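Glucose-6-phosphate dehydrogenase (Trypanosoma cruzi, PDB 5AQ1) catalyses the oxidation of glucose 6-phosphate to 6-phosphogluconolactone with reduction of NADP+ to NADPH, the first step of the pentose phosphate pathway. Local coordinates at residues B[269-274]-B[468-473]. Residues are numbered along the deposited sequence; the frame is centred on the assembly and turned at random.
Sequences VIQNHL and RIYTPL. With BG6 (6-O-phosphono-beta-D-glucopyranose), chain F.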
loop_
_atom_site.group_PDB
_atom_site.type_symbol
_atom_site.label_atom_id
_atom_site.label_comp_id
_atom_site.label_asym_id
_atom_site.label_seq_id
_atom_site.Cartn_x
_atom_site.Cartn_y
_atom_site.Cartn_z
ATOM N N VAL B 269 -26.264 13.074 -21.884
ATOM C CA VAL B 269 -25.803 13.049 -20.484
ATOM C C VAL B 269 -24.477 12.325 -20.211
ATOM O O VAL B 269 -23.773 12.689 -19.270
ATOM C CB VAL B 269 -26.879 12.467 -19.538
ATOM C CG1 VAL B 269 -28.193 13.223 -19.694
ATOM C CG2 VAL B 269 -27.098 10.985 -19.788
ATOM N N ILE B 270 -24.136 11.307 -20.999
ATOM C CA ILE B 270 -22.928 10.521 -20.733
ATOM C C ILE B 270 -21.661 11.280 -21.127
ATOM O O ILE B 270 -20.729 11.391 -20.333
ATOM C CB ILE B 270 -22.968 9.147 -21.433
ATOM C CG1 ILE B 270 -24.103 8.305 -20.838
ATOM C CG2 ILE B 270 -21.631 8.425 -21.282
ATOM C CD1 ILE B 270 -24.265 6.932 -21.452
ATOM N N GLN B 271 -21.644 11.816 -22.345
ATOM C CA GLN B 271 -20.487 12.545 -22.870
ATOM C C GLN B 271 -20.099 13.764 -22.035
ATOM O O GLN B 271 -18.935 14.173 -22.036
ATOM C CB GLN B 271 -20.755 12.972 -24.316
ATOM C CG GLN B 271 -19.611 13.723 -24.984
ATOM C CD GLN B 271 -19.616 15.222 -24.716
ATOM O OE1 GLN B 271 -20.595 15.783 -24.222
ATOM N NE2 GLN B 271 -18.508 15.874 -25.036
ATOM N N ASN B 272 -21.068 14.338 -21.327
ATOM C CA ASN B 272 -20.832 15.542 -20.539
ATOM C C ASN B 272 -20.978 15.292 -19.035
ATOM O O ASN B 272 -19.979 15.246 -18.319
ATOM C CB ASN B 272 -21.722 16.702 -21.024
ATOM C CG ASN B 272 -23.126 16.257 -21.396
ATOM O OD1 ASN B 272 -23.932 15.923 -20.527
ATOM N ND2 ASN B 272 -23.428 16.252 -22.692
ATOM N N HIS B 273 -22.204 15.112 -18.554
ATOM C CA HIS B 273 -22.453 15.064 -17.112
ATOM C C HIS B 273 -21.678 13.945 -16.419
ATOM O O HIS B 273 -20.976 14.180 -15.436
ATOM C CB HIS B 273 -23.945 14.887 -16.820
ATOM C CG HIS B 273 -24.806 15.992 -17.347
ATOM N ND1 HIS B 273 -24.497 17.325 -17.173
ATOM C CD2 HIS B 273 -25.979 15.962 -18.023
ATOM C CE1 HIS B 273 -25.439 18.068 -17.727
ATOM N NE2 HIS B 273 -26.349 17.265 -18.249
ATOM N N LEU B 274 -21.812 12.728 -16.934
ATOM C CA LEU B 274 -21.227 11.555 -16.287
ATOM C C LEU B 274 -19.723 11.434 -16.543
ATOM O O LEU B 274 -18.998 10.883 -15.709
ATOM C CB LEU B 274 -21.957 10.280 -16.720
ATOM C CG LEU B 274 -23.483 10.273 -16.542
ATOM C CD1 LEU B 274 -24.019 8.855 -16.697
ATOM C CD2 LEU B 274 -23.920 10.853 -15.203
ATOM N N ARG B 468 -13.541 12.368 -27.772
ATOM C CA ARG B 468 -12.707 11.293 -28.301
ATOM C C ARG B 468 -13.036 9.938 -27.673
ATOM O O ARG B 468 -12.855 8.896 -28.302
ATOM C CB ARG B 468 -11.223 11.632 -28.132
ATOM C CG ARG B 468 -10.753 12.660 -29.149
ATOM C CD ARG B 468 -9.361 13.188 -28.857
ATOM N NE ARG B 468 -9.024 14.270 -29.782
ATOM C CZ ARG B 468 -8.410 14.113 -30.953
ATOM N NH1 ARG B 468 -8.007 12.916 -31.372
ATOM N NH2 ARG B 468 -8.179 15.179 -31.707
ATOM N N ILE B 469 -13.540 9.959 -26.445
ATOM C CA ILE B 469 -13.935 8.736 -25.761
ATOM C C ILE B 469 -15.114 8.053 -26.458
ATOM O O ILE B 469 -15.122 6.823 -26.603
ATOM C CB ILE B 469 -14.279 9.016 -24.281
ATOM C CG1 ILE B 469 -13.005 9.405 -23.523
ATOM C CG2 ILE B 469 -14.930 7.801 -23.628
ATOM C CD1 ILE B 469 -13.248 10.072 -22.185
ATOM N N TYR B 470 -16.092 8.848 -26.897
ATOM C CA TYR B 470 -17.376 8.312 -27.360
ATOM C C TYR B 470 -17.623 8.393 -28.865
ATOM O O TYR B 470 -18.518 7.716 -29.367
ATOM C CB TYR B 470 -18.527 9.007 -26.625
ATOM C CG TYR B 470 -18.378 8.956 -25.128
ATOM C CD1 TYR B 470 -18.676 7.803 -24.419
ATOM C CD2 TYR B 470 -17.924 10.059 -24.423
ATOM C CE1 TYR B 470 -18.527 7.750 -23.040
ATOM C CE2 TYR B 470 -17.768 10.019 -23.049
ATOM C CZ TYR B 470 -18.070 8.862 -22.360
ATOM O OH TYR B 470 -17.915 8.807 -20.995
ATOM N N THR B 471 -16.839 9.195 -29.583
ATOM C CA THR B 471 -17.101 9.443 -31.005
ATOM C C THR B 471 -17.087 8.175 -31.867
ATOM O O THR B 471 -18.014 7.972 -32.648
ATOM C CB THR B 471 -16.157 10.519 -31.586
ATOM O OG1 THR B 471 -16.511 11.795 -31.042
ATOM C CG2 THR B 471 -16.258 10.592 -33.108
ATOM N N PRO B 472 -16.046 7.324 -31.739
ATOM C CA PRO B 472 -16.060 6.060 -32.490
ATOM C C PRO B 472 -17.334 5.239 -32.283
ATOM O O PRO B 472 -17.878 4.707 -33.253
ATOM C CB PRO B 472 -14.844 5.309 -31.941
ATOM C CG PRO B 472 -13.910 6.380 -31.513
ATOM C CD PRO B 472 -14.757 7.537 -31.056
ATOM N N LEU B 473 -17.801 5.151 -31.038
ATOM C CA LEU B 473 -19.049 4.449 -30.727
ATOM C C LEU B 473 -20.253 5.134 -31.364
ATOM O O LEU B 473 -21.089 4.478 -31.987
ATOM C CB LEU B 473 -19.259 4.342 -29.214
ATOM C CG LEU B 473 -20.605 3.771 -28.734
ATOM C CD1 LEU B 473 -20.895 2.411 -29.356
ATOM C CD2 LEU B 473 -20.628 3.671 -27.218
HETATM C C1 BG6 F . -29.854 18.116 -19.305
HETATM C C2 BG6 F . -30.183 17.068 -20.367
HETATM O O1 BG6 F . -28.523 18.615 -19.494
HETATM O O5 BG6 F . -29.954 17.531 -18.004
HETATM C C3 BG6 F . -31.571 16.504 -20.110
HETATM O O2 BG6 F . -30.117 17.643 -21.675
HETATM C C4 BG6 F . -31.610 15.939 -18.699
HETATM O O3 BG6 F . -31.907 15.482 -21.053
HETATM C C5 BG6 F . -31.263 17.037 -17.703
HETATM O O4 BG6 F . -32.907 15.403 -18.437
HETATM C C6 BG6 F . -31.320 16.523 -16.267
HETATM O O6 BG6 F . -30.810 17.502 -15.361
HETATM P P BG6 F . -31.074 17.353 -13.781
HETATM O O1P BG6 F . -30.557 15.977 -13.432
HETATM O O2P BG6 F . -30.268 18.457 -13.158
HETATM O O3P BG6 F . -32.571 17.515 -13.659
#
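Tyr470 reaches across from helix 460-479 to Ile270 and Gln271 of helix 264-282, joining two helices that pack on the same large mixed β-sheet of the C-terminal domain. A flat, wide tyrosine suits this place because one ring spans the gap between backbones whose CA atoms, at Gln271 and Tyr470, come no nearer than 6.9 Å. The packed part is small and apolar. Ile270 keeps CG1 beside its backbone N (chi1 -65°), which turns CG2 anti to that N and sets this methyl before the phenol end of the ring, 3.6 Å from Tyr470 CE1, with the two side chains crossing nearly at right angles. Ile270 also meets Ile363, Ala365 and Ala345 of the sheet, while Tyr470 rests on Leu347 and Leu349. Across the ring from CE1, CA of Gln271 lies 3.7 Å from Tyr470 CE2, so backbone as well as side chain forms the surface. From the same helix as Tyr470, CG2 of Ile469 covers the centre of one ring face. No hydrogen bond joins the segments; the phenol OH is instead paired with Thr275 OG1, one turn further along helix 264-282, which satisfies a buried polar atom.

The looser side begins at Gln271, whose chain bends at chi2 (-86°) and carries its amide away from the ring; OE1 accepts a rather long bond from Asn272 ND2 (3.3 Å). Asn272, partly exposed, also takes the backbone N of His273 on OD1 at 2.7 Å. Beyond lies the substrate pocket, where imidazole suits its place by bonding at both nitrogens: His273 ND1 pairs with Asp210 OD1, and NE2 meets the anomeric hydroxyl O1 of glucose 6-phosphate edge-on at 2.8 Å.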